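Local coordinates for transcription termination factor FttA (PDB 2XR1), which probably terminates transcription as a dimeric, zinc-dependent nuclease that cleaves nascent RNA where it leaves RNA polymerase and then degrades the released transcript, at residues V243-L248 with G331-S336; P265-P270 with I309-E314. All coordinates share one frame; numbering follows the deposited sequence.

Contact 1 (V243-L248 with G331-S336). With ZN (zinc ion), chain E.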
loop_
_atom_site.group_PDB
_atom_site.type_symbol
_atom_site.label_atom_id
_atom_site.label_comp_id
_atom_site.label_asym_id
_atom_site.label_seq_id
_atom_site.Cartn_x
_atom_site.Cartn_y
_atom_site.Cartn_z
ATOM N N VAL B 243 -5.923 -7.960 18.231
ATOM C CA VAL B 243 -6.170 -6.852 19.135
ATOM C C VAL B 243 -5.090 -6.935 20.224
ATOM O O VAL B 243 -4.987 -7.923 20.965
ATOM C CB VAL B 243 -7.580 -6.945 19.742
ATOM C CG1 VAL B 243 -7.784 -5.869 20.747
ATOM C CG2 VAL B 243 -8.689 -6.898 18.633
ATOM N N THR B 244 -4.290 -5.888 20.318
ATOM C CA THR B 244 -3.148 -5.889 21.203
ATOM C C THR B 244 -3.566 -5.668 22.656
ATOM O O THR B 244 -2.967 -6.245 23.557
ATOM C CB THR B 244 -2.173 -4.789 20.821
ATOM O OG1 THR B 244 -2.864 -3.559 20.903
ATOM C CG2 THR B 244 -1.641 -4.953 19.422
ATOM N N HIS B 245 -4.585 -4.835 22.880
ATOM C CA HIS B 245 -5.132 -4.645 24.218
ATOM C C HIS B 245 -6.488 -3.968 24.093
ATOM O O HIS B 245 -6.880 -3.566 23.010
ATOM C CB HIS B 245 -4.194 -3.852 25.158
ATOM C CG HIS B 245 -3.946 -2.434 24.753
ATOM N ND1 HIS B 245 -3.180 -2.086 23.657
ATOM C CD2 HIS B 245 -4.328 -1.265 25.328
ATOM C CE1 HIS B 245 -3.115 -0.767 23.574
ATOM N NE2 HIS B 245 -3.780 -0.244 24.588
ATOM N N ALA B 246 -7.193 -3.853 25.214
ATOM C CA ALA B 246 -8.617 -3.548 25.188
ATOM C C ALA B 246 -8.960 -2.108 24.968
ATOM O O ALA B 246 -10.112 -1.806 24.805
ATOM C CB ALA B 246 -9.288 -4.021 26.462
ATOM N N HIS B 247 -7.979 -1.211 24.938
ATOM C CA HIS B 247 -8.292 0.207 24.808
ATOM C C HIS B 247 -9.065 0.508 23.519
ATOM O O HIS B 247 -8.767 -0.030 22.462
ATOM C CB HIS B 247 -7.045 1.064 24.907
ATOM C CG HIS B 247 -6.574 1.307 26.306
ATOM N ND1 HIS B 247 -5.243 1.489 26.612
ATOM C CD2 HIS B 247 -7.250 1.436 27.464
ATOM C CE1 HIS B 247 -5.125 1.710 27.908
ATOM N NE2 HIS B 247 -6.326 1.677 28.446
ATOM N N LEU B 248 -10.062 1.372 23.642
ATOM C CA LEU B 248 -10.882 1.755 22.511
ATOM C C LEU B 248 -10.064 2.187 21.297
ATOM O O LEU B 248 -10.390 1.804 20.193
ATOM C CB LEU B 248 -11.911 2.811 22.912
ATOM C CG LEU B 248 -13.183 2.112 23.409
ATOM C CD1 LEU B 248 -14.067 3.041 24.200
ATOM C CD2 LEU B 248 -13.949 1.413 22.260
ATOM N N GLY B 331 2.685 -5.082 29.925
ATOM C CA GLY B 331 2.742 -4.261 31.126
ATOM C C GLY B 331 1.890 -3.008 31.100
ATOM O O GLY B 331 2.026 -2.161 31.972
ATOM N N HIS B 332 0.974 -2.879 30.138
ATOM C CA HIS B 332 0.234 -1.632 29.937
ATOM C C HIS B 332 -1.096 -1.698 30.681
ATOM O O HIS B 332 -1.356 -0.889 31.544
ATOM C CB HIS B 332 0.052 -1.434 28.439
ATOM C CG HIS B 332 -0.802 -0.266 28.048
ATOM N ND1 HIS B 332 -0.471 1.035 28.347
ATOM C CD2 HIS B 332 -1.929 -0.205 27.300
ATOM C CE1 HIS B 332 -1.364 1.848 27.805
ATOM N NE2 HIS B 332 -2.261 1.121 27.164
ATOM N N ILE B 333 -1.958 -2.643 30.321
ATOM C CA ILE B 333 -3.197 -2.875 31.041
ATOM C C ILE B 333 -3.409 -4.360 31.078
ATOM O O ILE B 333 -2.677 -5.085 30.425
ATOM C CB ILE B 333 -4.431 -2.198 30.437
ATOM C CG1 ILE B 333 -4.743 -2.703 29.040
ATOM C CG2 ILE B 333 -4.290 -0.757 30.462
ATOM C CD1 ILE B 333 -6.147 -2.217 28.476
ATOM N N LEU B 334 -4.389 -4.784 31.861
ATOM C CA LEU B 334 -4.724 -6.166 32.036
ATOM C C LEU B 334 -4.866 -6.810 30.723
ATOM O O LEU B 334 -5.774 -6.503 29.995
ATOM C CB LEU B 334 -6.047 -6.315 32.821
ATOM C CG LEU B 334 -6.489 -7.735 33.175
ATOM C CD1 LEU B 334 -5.490 -8.445 34.103
ATOM C CD2 LEU B 334 -7.879 -7.689 33.773
ATOM N N GLY B 335 -3.963 -7.724 30.415
ATOM C CA GLY B 335 -4.072 -8.550 29.207
ATOM C C GLY B 335 -3.358 -7.972 28.032
ATOM O O GLY B 335 -3.413 -8.561 26.966
ATOM N N SER B 336 -2.703 -6.828 28.212
ATOM C CA SER B 336 -2.001 -6.156 27.099
ATOM C C SER B 336 -0.895 -7.046 26.570
ATOM O O SER B 336 -0.186 -7.708 27.307
ATOM C CB SER B 336 -1.434 -4.786 27.501
ATOM O OG SER B 336 -0.367 -4.839 28.476
HETATM ZN ZN ZN E . -3.587 1.749 25.471
#

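Contact 2 (P265-P270 with I309-E314)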
loop_
_atom_site.group_PDB
_atom_site.type_symbol
_atom_site.label_atom_id
_atom_site.label_comp_id
_atom_site.label_asym_id
_atom_site.label_seq_id
_atom_site.Cartn_x
_atom_site.Cartn_y
_atom_site.Cartn_z
ATOM N N PRO B 265 -11.205 -14.441 12.170
ATOM C CA PRO B 265 -11.012 -14.406 13.586
ATOM C C PRO B 265 -10.426 -13.097 14.098
ATOM O O PRO B 265 -9.772 -12.366 13.355
ATOM C CB PRO B 265 -10.002 -15.499 13.791
ATOM C CG PRO B 265 -9.194 -15.477 12.544
ATOM C CD PRO B 265 -10.093 -15.112 11.468
ATOM N N VAL B 266 -10.678 -12.821 15.378
ATOM C CA VAL B 266 -10.048 -11.750 16.099
ATOM C C VAL B 266 -9.257 -12.436 17.200
ATOM O O VAL B 266 -9.842 -13.184 17.997
ATOM C CB VAL B 266 -11.099 -10.828 16.729
ATOM C CG1 VAL B 266 -10.406 -9.753 17.522
ATOM C CG2 VAL B 266 -12.005 -10.262 15.689
ATOM N N TYR B 267 -7.940 -12.232 17.244
ATOM C CA TYR B 267 -7.083 -12.918 18.243
ATOM C C TYR B 267 -6.651 -11.897 19.268
ATOM O O TYR B 267 -6.190 -10.826 18.891
ATOM C CB TYR B 267 -5.817 -13.501 17.642
ATOM C CG TYR B 267 -6.045 -14.622 16.705
ATOM C CD1 TYR B 267 -6.333 -15.879 17.178
ATOM C CD2 TYR B 267 -5.955 -14.427 15.340
ATOM C CE1 TYR B 267 -6.556 -16.932 16.316
ATOM C CE2 TYR B 267 -6.180 -15.465 14.454
ATOM C CZ TYR B 267 -6.499 -16.708 14.949
ATOM O OH TYR B 267 -6.758 -17.722 14.089
ATOM N N CYS B 268 -6.815 -12.248 20.556
ATOM C CA CYS B 268 -6.389 -11.405 21.670
ATOM C C CYS B 268 -6.266 -12.235 22.919
ATOM O O CYS B 268 -6.536 -13.394 22.883
ATOM C CB CYS B 268 -7.392 -10.309 21.931
ATOM S SG CYS B 268 -8.937 -10.999 22.472
ATOM N N THR B 269 -5.809 -11.635 24.018
ATOM C CA THR B 269 -5.663 -12.383 25.295
ATOM C C THR B 269 -7.025 -12.565 25.902
ATOM O O THR B 269 -7.942 -11.886 25.519
ATOM C CB THR B 269 -4.744 -11.666 26.308
ATOM O OG1 THR B 269 -5.241 -10.339 26.532
ATOM C CG2 THR B 269 -3.298 -11.632 25.779
ATOM N N PRO B 270 -7.181 -13.505 26.816
ATOM C CA PRO B 270 -8.530 -13.664 27.441
ATOM C C PRO B 270 -9.074 -12.422 28.149
ATOM O O PRO B 270 -10.253 -12.116 28.024
ATOM C CB PRO B 270 -8.334 -14.814 28.430
ATOM C CG PRO B 270 -7.178 -15.591 27.877
ATOM C CD PRO B 270 -6.297 -14.656 27.080
ATOM N N ILE B 309 -11.024 -15.404 19.269
ATOM C CA ILE B 309 -10.287 -16.569 19.753
ATOM C C ILE B 309 -9.180 -16.165 20.728
ATOM O O ILE B 309 -8.148 -15.655 20.343
ATOM C CB ILE B 309 -9.701 -17.364 18.582
ATOM C CG1 ILE B 309 -10.796 -17.699 17.553
ATOM C CG2 ILE B 309 -9.052 -18.611 19.095
ATOM C CD1 ILE B 309 -10.254 -18.199 16.232
ATOM N N PRO B 310 -9.402 -16.353 22.011
ATOM C CA PRO B 310 -8.371 -15.907 22.947
ATOM C C PRO B 310 -7.171 -16.786 22.939
ATOM O O PRO B 310 -7.330 -17.968 22.803
ATOM C CB PRO B 310 -9.044 -16.048 24.304
ATOM C CG PRO B 310 -10.189 -17.072 24.087
ATOM C CD PRO B 310 -10.651 -16.801 22.691
ATOM N N LEU B 311 -5.990 -16.208 23.130
ATOM C CA LEU B 311 -4.750 -16.928 23.289
ATOM C C LEU B 311 -4.040 -16.413 24.488
ATOM O O LEU B 311 -3.970 -15.197 24.697
ATOM C CB LEU B 311 -3.857 -16.671 22.104
ATOM C CG LEU B 311 -4.492 -16.834 20.734
ATOM C CD1 LEU B 311 -3.380 -16.518 19.719
ATOM C CD2 LEU B 311 -5.092 -18.227 20.575
ATOM N N ASP B 312 -3.456 -17.307 25.267
ATOM C CA ASP B 312 -2.647 -16.902 26.401
ATOM C C ASP B 312 -1.233 -16.467 25.978
ATOM O O ASP B 312 -0.721 -16.837 24.893
ATOM C CB ASP B 312 -2.589 -18.027 27.416
ATOM C CG ASP B 312 -3.939 -18.233 28.143
ATOM O OD1 ASP B 312 -4.318 -17.386 28.966
ATOM O OD2 ASP B 312 -4.641 -19.249 27.920
ATOM N N TYR B 313 -0.594 -15.669 26.841
ATOM C CA TYR B 313 0.811 -15.367 26.658
ATOM C C TYR B 313 1.619 -16.650 26.387
ATOM O O TYR B 313 1.358 -17.722 26.998
ATOM C CB TYR B 313 1.376 -14.708 27.895
ATOM C CG TYR B 313 0.814 -13.365 28.251
ATOM C CD1 TYR B 313 0.385 -12.477 27.279
ATOM C CD2 TYR B 313 0.784 -12.940 29.565
ATOM C CE1 TYR B 313 -0.106 -11.212 27.621
ATOM C CE2 TYR B 313 0.324 -11.687 29.894
ATOM C CZ TYR B 313 -0.122 -10.829 28.926
ATOM O OH TYR B 313 -0.630 -9.569 29.267
ATOM N N GLU B 314 2.619 -16.510 25.507
ATOM C CA GLU B 314 3.631 -17.553 25.251
ATOM C C GLU B 314 3.127 -18.796 24.515
ATOM O O GLU B 314 3.785 -19.815 24.490
ATOM C CB GLU B 314 4.337 -17.977 26.547
ATOM C CG GLU B 314 5.198 -16.895 27.173
ATOM C CD GLU B 314 6.107 -17.438 28.298
ATOM O OE1 GLU B 314 6.158 -18.694 28.552
ATOM O OE2 GLU B 314 6.772 -16.600 28.945
#

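Contact 1 (V243-L248 with G331-S336)
H245 and S336 bring two loops together, their CA atoms 4.5 Å apart, with no hydrogen bond between the segments; a zinc ion joins them instead. H245 NE2 and H332 NE2 each lie 2.2 Å from the metal, and H247 ND1 lies 2.0 Å from it. In H332, CG anti to the backbone N (chi1 174°) carries the ring to the metal, and its CD2 edge points at one face of H245. The two rings form an offset edge-to-face pair with planes at 89°. The rings of H247 and H332 instead meet tip to tip at their rims. H245 and H247 belong to the HxHxDH signature of the metallo-beta-lactamase fold, which D249 and H250 complete at the second zinc; D355 is the fourth ligand here and bridges both ions. Histidine suits these places because one ring nitrogen can bind metal while the other donates a bond. H245 ND1 donates to T244 OG1 (3.1 Å), which D212 also holds, whereas H332 ND1 pairs with G582 O and H247 NE2 with V421 O. I333 packs against the ligand rings: its CD1 sits over the centre of the H247 ring, a CH-pi contact 3.9 Å from the centroid, and also touches A246 CB. A type II turn from I333 to S336 shapes this loop, closed by S336 N to I333 O (2.8 Å), with G335 taking the positive phi (92°) of its third position. S336 OG folds back to accept the bond from H332 N (2.9 Å), tying the backbone of this ligand to the turn.

Contact 2 (P265-P270 with I309-E314)
A beta-alpha-beta crossover of the metallo-beta-lactamase domain ends here: strand 266-268 leads through helices 270-290 and 299-306 to strand 308-310, which returns parallel to it as the outermost strand of its sheet within the chain. Two backbone bonds join the strands, I309 N to V266 O (2.8 Å, nearly straight at 170°) and L311 N to C268 O (2.9 Å). P310, between the two donors, has no N-H to give, and proline fits because neither of these bonds uses its nitrogen. Its CA does approach C268 O, a CA-H...O contact. On the sheet face that carries Y267 and I309, the two side chains point the same way. Y267 CG stands anti to the carbonyl carbon (chi1 -67°), which puts the ring beside the I309 side chain, CE1 3.9 Å from I309 CB. I309 CD1 continues to P265 CB at 3.6 Å, and L311 CD1 comes obliquely to Y267 CD1. Helix 159-173 packs against this apolar group, touching P265, Y267 and I309. Beyond the strands T269 is the N-cap of helix 270-290: its side chain caps a backbone N in the first turn, and OG1 also bonds to T272 OG1. P270 suits that turn, where a backbone N-H has no helix carbonyl to reach. P270 CG lies 4.1 Å from P310 CB and faces D312 OD1, which Y464 holds by a hydrogen bond. T269 CA makes a CA-H...O contact of 3.3 Å with L311 O, and its CG2 touches Y313 CE1 at 3.7 Å.

Contact 2 falls within the chain span between the two segments of contact 1, and their centres are 12 Å apart. Contact 1 holds the first zinc ion; in contact 2 the side chain of T269 lies about 12 Å from a zinc ion and about 7 Å from that of H245. Two probable hydrogen bonds join the contacts: T269 OG1 with G335 O at 2.6 Å, and Y313 OH with S336 O at 2.7 Å. Both reach backbone carbonyls of the turn that directly follows the zinc ligand H332, so contact 2 probably helps to fix that loop from outside the coordination shell. Separately, V243 CG2 packs 3.5 Å from V266 CG1, joining strand 266-268 to the run leading into H245.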